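Local coordinates for Trm112p-like protein (Encephalitozoon cuniculi, PDB 3Q87) that binds zinc and probably serves as the activating partner of the methyltransferase Mtq2, which methylates the translation termination factor eRF1, at residues 1-5 / 89-95. Sequence-based numbering, arbitrary orientation.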
ATOM      1  N   MET A   1      -2.517  -8.753   9.016  1.00 23.63           N
ATOM      2  CA  MET A   1      -1.504  -7.720   8.836  1.00 26.85           C
ATOM      3  C   MET A   1      -0.262  -7.939   9.693  1.00 22.28           C
ATOM      4  O   MET A   1      -0.341  -8.187  10.897  1.00 22.55           O
ATOM      5  CB  MET A   1      -2.072  -6.316   9.085  1.00 23.90           C
ATOM      6  CG  MET A   1      -2.130  -5.906  10.527  1.00 32.37           C
ATOM      7  SD  MET A   1      -1.862  -4.120  10.778  1.00 29.17           S
ATOM      8  CE  MET A   1      -0.078  -4.014  10.741  1.00 40.30           C
ATOM      9  N   LYS A   2       0.887  -7.828   9.047  1.00 19.65           N
ATOM     10  CA  LYS A   2       2.163  -7.900   9.726  1.00 22.08           C
ATOM     11  C   LYS A   2       2.496  -6.539  10.341  1.00 25.48           C
ATOM     12  O   LYS A   2       2.181  -5.502   9.775  1.00 19.64           O
ATOM     13  CB  LYS A   2       3.246  -8.328   8.744  1.00 21.42           C
ATOM     14  CG  LYS A   2       2.921  -9.628   8.020  1.00 20.96           C
ATOM     15  CD  LYS A   2       3.956  -9.911   6.953  1.00 28.55           C
ATOM     16  CE  LYS A   2       3.743 -11.279   6.321  1.00 37.00           C
ATOM     17  NZ  LYS A   2       4.804 -11.560   5.312  1.00 49.99           N
ATOM     18  N   PRO A   3       3.107  -6.545  11.528  1.00 23.37           N
ATOM     19  CA  PRO A   3       3.335  -5.287  12.249  1.00 19.45           C
ATOM     20  C   PRO A   3       4.192  -4.247  11.512  1.00 19.23           C
ATOM     21  O   PRO A   3       4.117  -3.070  11.864  1.00 18.21           O
ATOM     22  CB  PRO A   3       4.005  -5.757  13.548  1.00 21.47           C
ATOM     23  CG  PRO A   3       3.387  -7.130  13.775  1.00 20.16           C
ATOM     24  CD  PRO A   3       3.262  -7.725  12.399  1.00 21.55           C
ATOM     25  N   PHE A   4       4.972  -4.634  10.506  1.00 18.97           N
ATOM     26  CA  PHE A   4       5.748  -3.620   9.781  1.00 19.01           C
ATOM     27  C   PHE A   4       4.832  -2.609   9.107  1.00 15.01           C
ATOM     28  O   PHE A   4       5.255  -1.486   8.811  1.00 16.69           O
ATOM     29  CB  PHE A   4       6.717  -4.241   8.768  1.00 19.99           C
ATOM     30  CG  PHE A   4       6.109  -4.501   7.417  1.00 18.48           C
ATOM     31  CD1 PHE A   4       6.216  -3.560   6.404  1.00 20.36           C
ATOM     32  CD2 PHE A   4       5.437  -5.678   7.163  1.00 16.76           C
ATOM     33  CE1 PHE A   4       5.661  -3.793   5.158  1.00 19.34           C
ATOM     34  CE2 PHE A   4       4.884  -5.926   5.916  1.00 24.36           C
ATOM     35  CZ  PHE A   4       4.993  -4.976   4.914  1.00 26.45           C
ATOM     36  N   LEU A   5       3.576  -2.998   8.884  1.00 16.02           N
ATOM     37  CA  LEU A   5       2.600  -2.087   8.263  1.00 19.66           C
ATOM     38  C   LEU A   5       2.360  -0.846   9.122  1.00 20.21           C
ATOM     39  O   LEU A   5       1.915   0.185   8.622  1.00 19.54           O
ATOM     40  CB  LEU A   5       1.274  -2.791   7.972  1.00 15.08           C
ATOM     41  CG  LEU A   5       1.245  -3.618   6.681  1.00 23.74           C
ATOM     42  CD1 LEU A   5      -0.184  -3.946   6.285  1.00 18.39           C
ATOM     43  CD2 LEU A   5       1.926  -2.851   5.569  1.00 23.36           C
ATOM     44  N   PHE A  89      10.168 -10.029  14.162  1.00 26.03           N
ATOM     45  CA  PHE A  89       8.951  -9.641  14.859  1.00 33.82           C
ATOM     46  C   PHE A  89       7.986  -8.933  13.896  1.00 24.70           C
ATOM     47  O   PHE A  89       6.791  -9.209  13.889  1.00 23.10           O
ATOM     48  CB  PHE A  89       9.302  -8.733  16.047  1.00 34.03           C
ATOM     49  CG  PHE A  89       8.127  -8.362  16.922  1.00 30.82           C
ATOM     50  CD1 PHE A  89       7.639  -9.247  17.870  1.00 34.57           C
ATOM     51  CD2 PHE A  89       7.541  -7.101  16.823  1.00 36.45           C
ATOM     52  CE1 PHE A  89       6.573  -8.900  18.692  1.00 33.62           C
ATOM     53  CE2 PHE A  89       6.476  -6.743  17.641  1.00 34.58           C
ATOM     54  CZ  PHE A  89       5.989  -7.647  18.576  1.00 35.30           C
ATOM     55  N   LEU A  90       8.518  -8.048  13.066  1.00 18.18           N
ATOM     56  CA  LEU A  90       7.664  -7.180  12.251  1.00 28.33           C
ATOM     57  C   LEU A  90       7.131  -7.881  10.997  1.00 27.81           C
ATOM     58  O   LEU A  90       6.093  -7.498  10.451  1.00 20.79           O
ATOM     59  CB  LEU A  90       8.403  -5.890  11.892  1.00 23.53           C
ATOM     60  CG  LEU A  90       8.716  -4.927  13.049  1.00 28.40           C
ATOM     61  CD1 LEU A  90       9.546  -3.738  12.579  1.00 26.94           C
ATOM     62  CD2 LEU A  90       7.443  -4.434  13.744  1.00 28.85           C
ATOM     63  N   PHE A  91       7.836  -8.916  10.553  1.00 23.43           N
ATOM     64  CA  PHE A  91       7.462  -9.631   9.344  1.00 24.12           C
ATOM     65  C   PHE A  91       7.028 -11.043   9.660  1.00 25.81           C
ATOM     66  O   PHE A  91       6.432 -11.713   8.825  1.00 30.47           O
ATOM     67  CB  PHE A  91       8.630  -9.667   8.351  1.00 26.01           C
ATOM     68  CG  PHE A  91       8.869  -8.360   7.650  1.00 24.55           C
ATOM     69  CD1 PHE A  91       8.243  -8.079   6.442  1.00 24.80           C
ATOM     70  CD2 PHE A  91       9.714  -7.405   8.202  1.00 23.58           C
ATOM     71  CE1 PHE A  91       8.453  -6.868   5.799  1.00 21.02           C
ATOM     72  CE2 PHE A  91       9.925  -6.192   7.567  1.00 22.73           C
ATOM     73  CZ  PHE A  91       9.297  -5.925   6.361  1.00 20.03           C
ATOM     74  N   GLY A  92       7.335 -11.496  10.871  1.00 27.30           N
ATOM     75  CA  GLY A  92       7.117 -12.883  11.236  1.00 28.59           C
ATOM     76  C   GLY A  92       5.844 -13.123  12.018  1.00 29.96           C
ATOM     77  O   GLY A  92       5.596 -14.230  12.489  1.00 25.10           O
ATOM     78  N   ILE A  93       5.033 -12.081  12.161  1.00 26.58           N
ATOM     79  CA  ILE A  93       3.739 -12.215  12.811  1.00 22.68           C
ATOM     80  C   ILE A  93       2.651 -11.652  11.922  1.00 25.34           C
ATOM     81  O   ILE A  93       2.845 -10.628  11.277  1.00 24.32           O
ATOM     82  CB  ILE A  93       3.688 -11.439  14.134  1.00 23.62           C
ATOM     83  CG1 ILE A  93       4.782 -11.923  15.089  1.00 33.85           C
ATOM     84  CG2 ILE A  93       2.311 -11.574  14.770  1.00 25.13           C
ATOM     85  CD1 ILE A  93       4.849 -11.125  16.381  1.00 31.32           C
ATOM     86  N   ASP A  94       1.495 -12.300  11.923  1.00 24.60           N
ATOM     87  CA  ASP A  94       0.353 -11.806  11.179  1.00 30.32           C
ATOM     88  C   ASP A  94      -0.878 -11.699  12.077  1.00 28.02           C
ATOM     89  O   ASP A  94      -1.365 -12.702  12.610  1.00 26.79           O
ATOM     90  CB  ASP A  94       0.058 -12.731  10.000  1.00 31.33           C
ATOM     91  CG  ASP A  94      -1.115 -12.251   9.173  1.00 41.00           C
ATOM     92  OD1 ASP A  94      -1.080 -11.079   8.721  1.00 33.29           O
ATOM     93  OD2 ASP A  94      -2.064 -13.042   8.970  1.00 38.37           O
ATOM     94  N   VAL A  95      -1.373 -10.480  12.254  1.00 18.57           N
ATOM     95  CA  VAL A  95      -2.600 -10.282  13.003  1.00 23.49           C
ATOM     96  C   VAL A  95      -3.751 -10.606  12.066  1.00 29.18           C
ATOM     97  O   VAL A  95      -3.925  -9.940  11.044  1.00 19.09           O
ATOM     98  CB  VAL A  95      -2.739  -8.824  13.516  1.00 22.30           C
ATOM     99  CG1 VAL A  95      -4.039  -8.649  14.285  1.00 20.11           C
ATOM    100  CG2 VAL A  95      -1.564  -8.451  14.386  1.00 24.98           C
TER
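Met1 and Val95 join the amino terminus of this Trm112p-like fold, of the zinc beta-ribbon clan, to strand 93-96, which pairs antiparallel with strand 26-29 away from the zinc site, and show how a chain end can be buried without leaving its charge unanswered. The amino group of Met1 donates to Val95 O (2.7 Å) and also forms a salt bridge with Asp94 OD1, reaching that oxygen from above the carboxylate plane. Val95 N returns a bond to Met1 O at 2.9 Å, and the two side chains both pack on Ile111 of strand 108-112. With OD1 engaged by Met1 and OD2 by Ser114 OG, rotation of the Asp94 carboxylate is probably restricted.

The 3-10 segment beginning at Pro3 packs against Leu90 and Phe91. Phe4 N donates to Leu90 O (3.1 Å), while the Pro3 ring lies between Leu90 and Ile93, its CB touching Leu90 CD2 and its CD facing Ile93 CB. Pro3 and Leu90 also share Leu56 of helix 42-59.

Followed outward, Phe4 places CB over the face of the Phe91 ring, 4.1 Å from the centroid, in a CH-pi contact. With chi1 at 87°, CG sits between the backbone N and carbonyl carbon, which lays the ring over Phe91 in an offset stack with planes 12° apart. CG and CD1 are closest to Phe91 CZ, whereas CD2, CE2 and CZ are closest to Phe91 CE1; Leu5 CD2 lies over the rim of the opposite face. Thr46 of the methyltransferase chain packs on both phenylalanines. Alongside, the extended Lys2 side chain passes Phe91 O, and Lys2 CA directs its hydrogen at Ile93 O, 3.2 Å away, a buried carbonyl oxygen that has no conventional hydrogen-bond donor.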